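Local coordinates for arabinan endo-1,5-alpha-l-arabinosidase A (Cellvibrio cellulosa, PDB 1GYH), which cleaves the alpha-1,5-linked arabinofuranosyl backbone of linear arabinan, releasing almost exclusively arabinotriose, and so takes part in plant cell wall breakdown, at residues 44-47 with 48-52; 175-178 with 179-183. One frame throughout, in Å; residues are numbered along the deposited sequence.

Contact 1 (44-47 with 48-52)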
loop_
_atom_site.group_PDB
_atom_site.type_symbol
_atom_site.label_atom_id
_atom_site.label_comp_id
_atom_site.label_asym_id
_atom_site.label_seq_id
_atom_site.Cartn_x
_atom_site.Cartn_y
_atom_site.Cartn_z
ATOM N N ARG A 44 17.081 -0.967 -7.357
ATOM C CA ARG A 44 16.304 0.104 -6.768
ATOM C C ARG A 44 15.804 0.986 -7.886
ATOM O O ARG A 44 16.531 1.241 -8.843
ATOM C CB ARG A 44 17.120 0.868 -5.703
ATOM C CG ARG A 44 18.481 1.374 -6.182
ATOM C CD ARG A 44 19.361 2.048 -5.115
ATOM N NE ARG A 44 18.852 3.376 -4.739
ATOM C CZ ARG A 44 19.268 4.092 -3.685
ATOM N NH1 ARG A 44 20.233 3.656 -2.898
ATOM N NH2 ARG A 44 18.724 5.271 -3.438
ATOM N N ALA A 45 14.551 1.420 -7.814
ATOM C CA ALA A 45 13.968 2.130 -8.938
ATOM C C ALA A 45 14.722 3.406 -9.274
ATOM O O ALA A 45 15.064 3.633 -10.442
ATOM C CB ALA A 45 12.498 2.421 -8.678
ATOM N N PHE A 46 14.955 4.244 -8.265
ATOM C CA PHE A 46 15.855 5.428 -8.390
ATOM C C PHE A 46 17.240 5.100 -7.857
ATOM O O PHE A 46 17.391 4.693 -6.696
ATOM C CB PHE A 46 15.304 6.623 -7.600
ATOM C CG PHE A 46 13.995 7.168 -8.138
ATOM C CD1 PHE A 46 12.777 6.536 -7.829
ATOM C CD2 PHE A 46 13.979 8.278 -8.973
ATOM C CE1 PHE A 46 11.566 7.058 -8.285
ATOM C CE2 PHE A 46 12.779 8.794 -9.471
ATOM C CZ PHE A 46 11.565 8.158 -9.135
ATOM N N ALA A 47 18.237 5.242 -8.702
ATOM C CA ALA A 47 19.639 5.076 -8.316
ATOM C C ALA A 47 20.013 6.060 -7.192
ATOM O O ALA A 47 20.793 5.725 -6.288
ATOM C CB ALA A 47 20.515 5.283 -9.485
ATOM N N THR A 48 19.439 7.255 -7.242
ATOM C CA THR A 48 19.589 8.203 -6.143
ATOM C C THR A 48 18.195 8.567 -5.591
ATOM O O THR A 48 17.677 7.866 -4.726
ATOM C CB THR A 48 20.428 9.446 -6.581
ATOM O OG1 THR A 48 19.865 10.071 -7.741
ATOM C CG2 THR A 48 21.810 9.057 -7.025
ATOM N N GLU A 49 17.576 9.603 -6.155
ATOM C CA GLU A 49 16.266 10.059 -5.712
ATOM C C GLU A 49 15.560 10.890 -6.759
ATOM O O GLU A 49 16.203 11.419 -7.696
ATOM C CB GLU A 49 16.393 10.883 -4.416
ATOM C CG GLU A 49 17.205 12.132 -4.507
ATOM C CD GLU A 49 17.542 12.724 -3.138
ATOM O OE1 GLU A 49 18.060 11.985 -2.241
ATOM O OE2 GLU A 49 17.310 13.947 -2.963
ATOM N N PRO A 50 14.242 11.035 -6.620
ATOM C CA PRO A 50 13.514 11.893 -7.542
ATOM C C PRO A 50 14.091 13.333 -7.487
ATOM O O PRO A 50 14.443 13.812 -6.409
ATOM C CB PRO A 50 12.073 11.829 -7.034
ATOM C CG PRO A 50 11.990 10.597 -6.196
ATOM C CD PRO A 50 13.344 10.429 -5.615
ATOM N N THR A 51 14.203 13.985 -8.644
ATOM C CA THR A 51 14.817 15.304 -8.735
ATOM C C THR A 51 14.086 16.346 -7.912
ATOM O O THR A 51 14.693 17.328 -7.472
ATOM C CB THR A 51 14.910 15.797 -10.192
ATOM O OG1 THR A 51 13.595 15.857 -10.762
ATOM C CG2 THR A 51 15.742 14.842 -11.070
ATOM N N TRP A 52 12.791 16.128 -7.702
ATOM C CA TRP A 52 11.906 17.051 -7.025
ATOM C C TRP A 52 11.707 16.758 -5.523
ATOM O O TRP A 52 11.009 17.518 -4.826
ATOM C CB TRP A 52 10.523 17.046 -7.737
ATOM C CG TRP A 52 9.881 15.659 -7.871
ATOM C CD1 TRP A 52 9.991 14.819 -8.944
ATOM C CD2 TRP A 52 9.097 14.964 -6.895
ATOM N NE1 TRP A 52 9.323 13.649 -8.688
ATOM C CE2 TRP A 52 8.757 13.711 -7.443
ATOM C CE3 TRP A 52 8.649 15.269 -5.602
ATOM C CZ2 TRP A 52 7.977 12.773 -6.758
ATOM C CZ3 TRP A 52 7.869 14.335 -4.914
ATOM C CH2 TRP A 52 7.531 13.100 -5.507
#
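Phe46 lays one face of its ring under the pyrrolidine of Pro50, a CH-pi contact in the loop that leads out of strand 38-44, on one blade of the five-bladed beta-propeller, to the short helix 53-56. The Pro50 CG atom stands 3.9 Å from the centroid of the Phe46 ring, only 15° off the ring normal, and the two side chains cross at about a right angle. With chi1 at -66° the Phe46 ring swings to the side of its backbone N, opposite the carbonyl carbon, which carries it forward along the chain to the proline. There its CE2 also comes to 3.7 Å from Pro50 CA, while CD2 reaches back to Pro50 N at 3.6 Å.

The pair faces the neighbouring sheet: both side chains touch Leu64 of strand 63-72, and Tyr80 of strand 75-82 meets the Phe46 ring edge-to-face and also touches Pro50. Beyond the proline, Trp52 takes Pro50 CB over one face of its indole, and its NE1 is bonded to Asp111. Glu49 turns away from Phe46, and its carboxylate forms a salt bridge with Lys54.

Arg44 ties the start of the loop together from the other end. Its chain bends about the CG-CD bond, bringing NE 2.8 Å from Phe46 O in a fairly straight hydrogen bond lying in the carbonyl plane. The same guanidinium reaches on to the carbonyl two residues beyond, where NH2 makes a weak hydrogen bond of 3.1 Å to Thr48 O, with an N-H...O angle of 127°.

Contact 2 (175-178 with 179-183); sequences LERS and VLMDD
Water 1 is gripped from three sides: it accepts a hydrogen bond from Arg177 NE at 2.9 Å, in the plane of the guanidinium at its edge, and sits in donating geometry 2.7 Å from Met181 O and 3.0 Å from Asp183 OD1. It thereby ties the arginine to the backbone at the end of the turn and to the carboxylate two residues on. The extended chain of Arg177, with CG anti to the backbone N (chi1 -178°), carries the guanidinium out to the water and to Met181.

Met181 crosses this side chain at about a right angle and places its SD over the centre of one guanidinium face, 3.5 Å from Arg177 CZ; its methyl, CE, folds back against Arg177 CG at 3.7 Å. Farther along the same loop, Gln185 O accepts a hydrogen bond from Arg177 NH1, and the arginine also touches Trp148, whose NE1 bonds Asp183 O. The Asp183 carboxylate lies near the guanidinium without touching it and would probably favour its positive charge.

From Ser178 to Met181 the backbone turns. Met181 N bonds Ser178 O at 3.2 Å, the donor lying well above the carbonyl plane, and Ser178 OG, anti to its own N (chi1 164°), receives Leu180 N at 3.1 Å. This pairing of a serine hydroxyl with the amide two residues on, over a type I beta turn from Ser178 to Met181, is characteristic of an ST turn.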
loop_
_atom_site.group_PDB
_atom_site.type_symbol
_atom_site.label_atom_id
_atom_site.label_comp_id
_atom_site.label_asym_id
_atom_site.label_seq_id
_atom_site.Cartn_x
_atom_site.Cartn_y
_atom_site.Cartn_z
ATOM N N LEU A 175 -11.566 8.367 10.459
ATOM C CA LEU A 175 -11.797 8.309 11.891
ATOM C C LEU A 175 -11.901 9.756 12.452
ATOM O O LEU A 175 -11.612 10.718 11.739
ATOM C CB LEU A 175 -10.705 7.546 12.589
ATOM C CG LEU A 175 -10.575 6.058 12.227
ATOM C CD1 LEU A 175 -9.265 5.450 12.751
ATOM C CD2 LEU A 175 -11.770 5.322 12.818
ATOM N N GLU A 176 -12.356 9.880 13.702
ATOM C CA GLU A 176 -12.805 11.177 14.244
ATOM C C GLU A 176 -11.631 12.176 14.273
ATOM O O GLU A 176 -10.507 11.790 14.552
ATOM C CB GLU A 176 -13.390 11.016 15.645
ATOM C CG GLU A 176 -13.982 12.291 16.271
ATOM C CD GLU A 176 -15.111 12.886 15.457
ATOM O OE1 GLU A 176 -16.263 12.409 15.609
ATOM O OE2 GLU A 176 -14.854 13.826 14.660
ATOM N N ARG A 177 -11.946 13.425 13.946
ATOM C CA ARG A 177 -11.058 14.607 14.057
ATOM C C ARG A 177 -11.880 15.880 13.962
ATOM O O ARG A 177 -12.733 16.044 13.063
ATOM C CB ARG A 177 -10.014 14.607 12.929
ATOM C CG ARG A 177 -9.005 15.804 13.007
ATOM C CD ARG A 177 -8.391 16.207 11.664
ATOM N NE ARG A 177 -7.399 17.295 11.758
ATOM C CZ ARG A 177 -6.069 17.131 11.841
ATOM N NH1 ARG A 177 -5.512 15.930 11.886
ATOM N NH2 ARG A 177 -5.284 18.196 11.914
ATOM N N SER A 178 -11.648 16.796 14.884
ATOM C CA SER A 178 -12.232 18.132 14.841
ATOM C C SER A 178 -11.350 19.028 13.993
ATOM O O SER A 178 -10.105 18.928 14.076
ATOM C CB SER A 178 -12.315 18.722 16.259
ATOM O OG SER A 178 -12.535 20.121 16.210
ATOM N N VAL A 179 -11.955 19.887 13.181
ATOM C CA VAL A 179 -11.160 20.821 12.365
ATOM C C VAL A 179 -10.484 21.925 13.192
ATOM O O VAL A 179 -9.646 22.641 12.661
ATOM C CB VAL A 179 -11.949 21.489 11.229
ATOM C CG1 VAL A 179 -12.545 20.380 10.309
ATOM C CG2 VAL A 179 -12.965 22.440 11.745
ATOM N N LEU A 180 -10.865 22.048 14.456
ATOM C CA LEU A 180 -10.214 23.003 15.379
ATOM C C LEU A 180 -8.813 22.561 15.793
ATOM O O LEU A 180 -8.047 23.356 16.334
ATOM C CB LEU A 180 -11.088 23.269 16.602
ATOM C CG LEU A 180 -12.487 23.793 16.275
ATOM C CD1 LEU A 180 -13.221 24.130 17.571
ATOM C CD2 LEU A 180 -12.476 24.980 15.285
ATOM N N MET A 181 -8.468 21.308 15.563
ATOM C CA MET A 181 -7.102 20.806 15.762
ATOM C C MET A 181 -6.177 21.551 14.793
ATOM O O MET A 181 -6.591 21.907 13.674
ATOM C CB MET A 181 -7.075 19.302 15.418
ATOM C CG MET A 181 -5.765 18.578 15.675
ATOM S SD MET A 181 -5.705 16.778 15.332
ATOM C CE MET A 181 -7.202 16.144 16.169
ATOM N N ASP A 182 -4.928 21.777 15.169
ATOM C CA ASP A 182 -4.008 22.376 14.219
ATOM C C ASP A 182 -3.856 21.523 12.973
ATOM O O ASP A 182 -3.571 20.332 13.065
ATOM C CB ASP A 182 -2.620 22.625 14.815
ATOM C CG ASP A 182 -1.762 23.457 13.887
ATOM O OD1 ASP A 182 -1.072 22.909 13.043
ATOM O OD2 ASP A 182 -1.780 24.690 13.876
ATOM N N ASP A 183 -3.967 22.164 11.802
ATOM C CA ASP A 183 -3.965 21.469 10.513
ATOM C C ASP A 183 -2.662 20.708 10.224
ATOM O O ASP A 183 -2.642 19.736 9.440
ATOM C CB ASP A 183 -4.227 22.439 9.369
ATOM C CG ASP A 183 -5.709 22.840 9.238
ATOM O OD1 ASP A 183 -6.525 22.598 10.134
ATOM O OD2 ASP A 183 -6.170 23.398 8.231
HETATM O O HOH W 1 -7.479 20.225 11.724
#

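How the contacts relate
Contacts 1 and 2 sit on separate parts of the propeller surface, their centres about 34 Å apart and their nearest atoms about 19 Å apart, without touching. Contact 1 comes first along the chain, in the loop between strand 38-44 and helix 53-56, packed against the sheet holding strands 63-72 and 75-82. Contact 2 follows much later, in the loop joining strand 169-173 to strand 191-199, which carries the chain from one four-stranded sheet to the next. Both are inter-blade connections within the single family 43 range. The side chain of Glu49 comes within about 4 Å of Gly62, a probable substrate-binding residue, whereas those of Arg177 and Asn126, another, are about 9 Å apart.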